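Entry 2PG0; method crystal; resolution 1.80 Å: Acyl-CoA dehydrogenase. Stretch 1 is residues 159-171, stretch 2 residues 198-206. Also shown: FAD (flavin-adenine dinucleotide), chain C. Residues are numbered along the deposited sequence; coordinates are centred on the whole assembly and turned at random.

Stretch 1 (159-171) TFITNGIHADLIV
Stretch 2, residues 198-206: GFTRGRKLE

The two stretches meet through one arginine side chain and a few apolar contacts, burying 379 Å² summed over both sides. Nearest CA pairs set the register: Phe160 CA lies 7.8 Å from Leu205 CA, Ile165 CA lies 7.1 Å from Arg201 CA, and Ile170 CA lies 10.8 Å from Phe199 CA. Residue numbers rise along one stretch as they fall along the other, so the segments run in opposite senses. At these separations no backbone ladder joins them, and every hydrogen bond across the contact has a side-chain donor.

The backbone of stretch 1 prepares the acceptors. The chain turns a corner at Phe160 (phi/psi 59/40), and a type II beta turn follows from Ile161 to Gly164, with Asn163 at 61/27. Residues 164-166 then keep helical angles without the regular bonds, and Ala167 N donates to Asn163 O at 2.9 Å. Ala167 itself is extended (-58/130), and strand geometry is established by Leu169 to Val171. In stretch 2, Phe199 to Arg201 are strand, and the chain continues extended to Glu206.

Polar contacts centre on Arg201, whose CA-to-CB bond points toward stretch 1. Its chi1 is m (-50°), chi2 t (152°), chi3 lies between wells at 105°, and chi4 is 117°. This path delivers the guanidinium to two carbonyls near its plane. Gly164 O receives NE of Arg201 at 2.8 Å (N-H...O angle 154°) and NH2 of Arg201 at 3.0 Å (140°), a forked arrangement on a single oxygen. Ala167 O lies 2.4 Å from Arg201 NH2 (152°), a very short hydrogen bond, while Arg201 NH1 adds a weak one to the same Ala167 O at 3.1 Å and 121°. Proximity alone is not bonding here: Ile165 O is 3.3 Å from Arg201 NH2 but sits over one face of the guanidinium, where the angle is poor. Ala167 N, also 3.3 Å from Arg201 NH2, is another donor.

Apolar packing lies to both sides of this arginine in the register. Ile170 (chi1 m, chi2 p at 88°) and Phe199 (chi1 t, chi2 46°) point toward the opposing stretches, bringing Ile170 CD1 to 3.6 Å from Phe199 CZ, oblique to the ring. Ile170 CD1 also lies 4.2 Å from Arg201 NH2. At the other end, Leu205 (m, t) points toward stretch 1, and its CD1 comes within 4.2 Å of Phe160 CD1. Phe160 (chi1 m, chi2 -57°) starts away, but its side-chain end comes nearer. Between these pairs, Ile165 (m, m) likewise starts away; its CD1 reaches 3.5 Å from Gly202 O, a van der Waals contact with backbone.

The flavin binds the same loop, as befits an acyl-CoA dehydrogenase. Thr162 N donates to FAD O4 at 3.0 Å (166°), and Thr162 OG1, with chi1 m, donates to FAD N5 at 3.0 Å. Ile161 CD1 approaches FAD N3 at 3.7 Å.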

# COMPACT_ATOMS: atom_id res chain seq x y z
N THR A 159 0.71 10.00 -32.81
CA THR A 159 -0.05 10.65 -31.76
C THR A 159 0.82 10.90 -30.52
O THR A 159 1.80 10.18 -30.30
CB THR A 159 -1.32 9.83 -31.40
OG1 THR A 159 -2.13 10.54 -30.46
CG2 THR A 159 -0.93 8.50 -30.83
N PHE A 160 0.45 11.92 -29.75
CA PHE A 160 1.18 12.33 -28.54
C PHE A 160 2.65 12.72 -28.79
O PHE A 160 3.52 12.39 -27.98
CB PHE A 160 1.17 11.22 -27.47
CG PHE A 160 -0.18 10.64 -27.17
CD1 PHE A 160 -1.23 11.45 -26.74
CD2 PHE A 160 -0.37 9.26 -27.25
CE1 PHE A 160 -2.48 10.89 -26.45
CE2 PHE A 160 -1.61 8.70 -26.95
CZ PHE A 160 -2.66 9.51 -26.55
N ILE A 161 2.94 13.42 -29.87
CA ILE A 161 4.34 13.68 -30.22
C ILE A 161 4.89 14.91 -29.48
O ILE A 161 4.42 16.04 -29.68
CB ILE A 161 4.54 13.79 -31.76
CG1 ILE A 161 4.06 12.51 -32.47
CG2 ILE A 161 6.03 14.12 -32.11
CD1 ILE A 161 4.51 11.18 -31.81
N THR A 162 5.87 14.68 -28.62
CA THR A 162 6.54 15.75 -27.86
C THR A 162 7.30 16.63 -28.86
O THR A 162 7.86 16.12 -29.84
CB THR A 162 7.49 15.13 -26.81
OG1 THR A 162 6.72 14.34 -25.89
CG2 THR A 162 8.24 16.21 -26.02
N ASN A 163 7.30 17.95 -28.64
CA ASN A 163 7.86 18.91 -29.62
C ASN A 163 7.10 18.85 -30.95
O ASN A 163 7.65 19.17 -32.02
CB ASN A 163 9.36 18.66 -29.89
CG ASN A 163 10.25 18.87 -28.66
OD1 ASN A 163 9.87 19.55 -27.70
ND2 ASN A 163 11.45 18.31 -28.71
N GLY A 164 5.84 18.43 -30.89
CA GLY A 164 5.03 18.21 -32.10
C GLY A 164 4.82 19.42 -33.00
O GLY A 164 4.68 19.27 -34.22
N ILE A 165 4.78 20.61 -32.41
CA ILE A 165 4.64 21.85 -33.18
C ILE A 165 6.00 22.41 -33.62
O ILE A 165 6.17 22.75 -34.79
CB ILE A 165 3.80 22.92 -32.41
CG1 ILE A 165 2.41 22.38 -32.05
CG2 ILE A 165 3.70 24.25 -33.22
CD1 ILE A 165 1.61 21.81 -33.23
N HIS A 166 6.95 22.49 -32.69
CA HIS A 166 8.26 23.10 -33.00
C HIS A 166 9.16 22.26 -33.91
O HIS A 166 9.98 22.82 -34.64
CB HIS A 166 9.04 23.42 -31.72
CG HIS A 166 8.65 24.71 -31.07
ND1 HIS A 166 8.21 25.81 -31.78
CD2 HIS A 166 8.67 25.09 -29.77
CE1 HIS A 166 7.95 26.80 -30.94
NE2 HIS A 166 8.23 26.39 -29.72
N ALA A 167 9.02 20.94 -33.86
CA ALA A 167 9.99 20.04 -34.49
C ALA A 167 10.15 20.28 -35.99
O ALA A 167 9.17 20.36 -36.74
CB ALA A 167 9.64 18.58 -34.22
N ASP A 168 11.40 20.42 -36.41
CA ASP A 168 11.79 20.63 -37.80
C ASP A 168 12.29 19.34 -38.43
O ASP A 168 12.31 19.21 -39.67
CB ASP A 168 12.89 21.69 -37.87
CG ASP A 168 12.54 22.94 -37.10
OD1 ASP A 168 11.65 23.69 -37.56
OD2 ASP A 168 13.16 23.17 -36.03
N LEU A 169 12.73 18.42 -37.58
CA LEU A 169 13.19 17.10 -37.98
C LEU A 169 12.45 16.07 -37.13
O LEU A 169 12.55 16.11 -35.91
CB LEU A 169 14.69 16.94 -37.72
CG LEU A 169 15.74 17.67 -38.55
CD1 LEU A 169 17.11 17.15 -38.16
CD2 LEU A 169 15.51 17.48 -40.05
N ILE A 170 11.72 15.17 -37.76
CA ILE A 170 10.99 14.15 -36.99
C ILE A 170 11.48 12.76 -37.40
O ILE A 170 11.39 12.39 -38.57
CB ILE A 170 9.44 14.30 -37.14
CG1 ILE A 170 8.97 15.71 -36.80
CG2 ILE A 170 8.71 13.29 -36.26
CD1 ILE A 170 8.97 16.70 -37.98
N VAL A 171 12.01 12.01 -36.44
CA VAL A 171 12.36 10.60 -36.68
C VAL A 171 11.08 9.76 -36.62
O VAL A 171 10.47 9.61 -35.55
CB VAL A 171 13.42 10.10 -35.68
CG1 VAL A 171 13.72 8.61 -35.91
CG2 VAL A 171 14.72 10.93 -35.78
N GLY A 198 2.49 16.83 -47.98
CA GLY A 198 1.66 15.75 -47.41
C GLY A 198 1.77 15.56 -45.90
O GLY A 198 1.04 14.75 -45.32
N PHE A 199 2.68 16.30 -45.28
CA PHE A 199 2.94 16.24 -43.84
C PHE A 199 2.27 17.43 -43.17
O PHE A 199 2.61 18.58 -43.46
CB PHE A 199 4.46 16.21 -43.59
CG PHE A 199 4.87 16.46 -42.15
CD1 PHE A 199 4.23 15.81 -41.09
CD2 PHE A 199 5.93 17.31 -41.87
CE1 PHE A 199 4.63 16.04 -39.77
CE2 PHE A 199 6.35 17.54 -40.55
CZ PHE A 199 5.69 16.91 -39.50
N THR A 200 1.31 17.15 -42.30
CA THR A 200 0.65 18.20 -41.53
C THR A 200 0.66 17.85 -40.04
O THR A 200 1.02 16.74 -39.65
CB THR A 200 -0.81 18.46 -41.99
OG1 THR A 200 -1.59 17.27 -41.83
CG2 THR A 200 -0.84 18.91 -43.46
N ARG A 201 0.26 18.82 -39.22
CA ARG A 201 0.28 18.66 -37.78
C ARG A 201 -1.08 19.05 -37.21
O ARG A 201 -1.79 19.90 -37.77
CB ARG A 201 1.42 19.49 -37.18
CG ARG A 201 2.76 19.26 -37.89
CD ARG A 201 3.70 20.45 -37.82
NE ARG A 201 4.76 20.18 -36.88
CZ ARG A 201 6.06 20.11 -37.17
NH1 ARG A 201 6.52 20.32 -38.40
NH2 ARG A 201 6.90 19.84 -36.19
N GLY A 202 -1.47 18.42 -36.11
CA GLY A 202 -2.71 18.76 -35.45
C GLY A 202 -2.53 19.99 -34.57
O GLY A 202 -1.41 20.45 -34.35
N ARG A 203 -3.65 20.53 -34.10
CA ARG A 203 -3.65 21.57 -33.08
C ARG A 203 -3.02 21.00 -31.81
O ARG A 203 -3.11 19.79 -31.56
CB ARG A 203 -5.08 22.06 -32.80
CG ARG A 203 -6.08 20.97 -32.40
CD ARG A 203 -7.33 21.54 -31.70
NE ARG A 203 -8.11 20.51 -31.01
CZ ARG A 203 -9.41 20.26 -31.23
NH1 ARG A 203 -10.10 20.96 -32.12
NH2 ARG A 203 -10.02 19.30 -30.53
N LYS A 204 -2.36 21.84 -31.01
CA LYS A 204 -1.74 21.34 -29.78
C LYS A 204 -2.79 20.66 -28.89
O LYS A 204 -3.90 21.16 -28.73
CB LYS A 204 -0.96 22.42 -29.02
CG LYS A 204 -1.75 23.66 -28.67
CD LYS A 204 -0.84 24.79 -28.16
CE LYS A 204 -0.28 25.64 -29.29
NZ LYS A 204 0.08 26.99 -28.79
N LEU A 205 -2.42 19.50 -28.37
CA LEU A 205 -3.31 18.68 -27.55
C LEU A 205 -3.51 19.31 -26.18
O LEU A 205 -2.55 19.72 -25.54
CB LEU A 205 -2.75 17.26 -27.41
CG LEU A 205 -2.72 16.43 -28.70
CD1 LEU A 205 -1.79 15.22 -28.58
CD2 LEU A 205 -4.12 15.99 -29.11
N GLU A 206 -4.77 19.40 -25.75
CA GLU A 206 -5.07 19.84 -24.38
C GLU A 206 -4.89 18.68 -23.41
O GLU A 206 -5.57 17.66 -23.51
CB GLU A 206 -6.50 20.40 -24.28
CG GLU A 206 -6.70 21.75 -24.96
CD GLU A 206 -8.08 22.34 -24.70
OE1 GLU A 206 -8.97 21.62 -24.18
OE2 GLU A 206 -8.29 23.54 -25.02
PA FAD C . -1.97 1.49 -24.63
O1A FAD C . -3.23 1.42 -25.44
O2A FAD C . -0.79 0.82 -25.29
O5B FAD C . -2.24 0.85 -23.17
C5B FAD C . -3.33 1.30 -22.38
C4B FAD C . -3.21 0.65 -21.00
O4B FAD C . -3.23 -0.76 -21.15
C3B FAD C . -1.87 1.01 -20.34
O3B FAD C . -2.03 1.17 -18.95
C2B FAD C . -1.02 -0.21 -20.58
O2B FAD C . 0.02 -0.36 -19.64
C1B FAD C . -2.08 -1.31 -20.52
N9A FAD C . -1.59 -2.53 -21.19
C8A FAD C . -1.35 -2.71 -22.53
N7A FAD C . -0.88 -3.97 -22.71
C5A FAD C . -0.83 -4.59 -21.51
C6A FAD C . -0.43 -5.87 -21.13
N6A FAD C . 0.11 -6.69 -22.03
N1A FAD C . -0.48 -6.22 -19.80
C2A FAD C . -0.92 -5.32 -18.84
N3A FAD C . -1.33 -4.06 -19.22
C4A FAD C . -1.27 -3.70 -20.54
N1 FAD C . 5.03 8.65 -28.19
C2 FAD C . 6.03 8.84 -29.13
O2 FAD C . 6.25 7.96 -29.97
N3 FAD C . 6.77 10.02 -29.14
C4 FAD C . 6.51 11.01 -28.21
O4 FAD C . 7.16 12.05 -28.23
C4X FAD C . 5.50 10.81 -27.26
N5 FAD C . 5.23 11.79 -26.32
C5X FAD C . 4.22 11.62 -25.39
C6 FAD C . 3.96 12.64 -24.48
C7 FAD C . 2.95 12.48 -23.53
C7M FAD C . 2.71 13.60 -22.56
C8 FAD C . 2.20 11.29 -23.51
C8M FAD C . 1.09 11.04 -22.52
C9 FAD C . 2.46 10.28 -24.43
C9A FAD C . 3.48 10.44 -25.37
N10 FAD C . 3.76 9.43 -26.30
C10 FAD C . 4.76 9.63 -27.25
C1' FAD C . 3.04 8.10 -26.27
C2' FAD C . 3.32 7.19 -25.06
O2' FAD C . 4.57 6.54 -25.11
C3' FAD C . 2.21 6.15 -25.02
O3' FAD C . 1.06 6.80 -24.51
C4' FAD C . 2.52 4.90 -24.18
O4' FAD C . 3.54 4.11 -24.76
C5' FAD C . 1.28 4.03 -23.97
O5' FAD C . 0.64 3.74 -25.20
P FAD C . -0.93 4.03 -25.34
O1P FAD C . -1.25 5.44 -24.91
O2P FAD C . -1.37 3.75 -26.75
O3P FAD C . -1.64 3.03 -24.28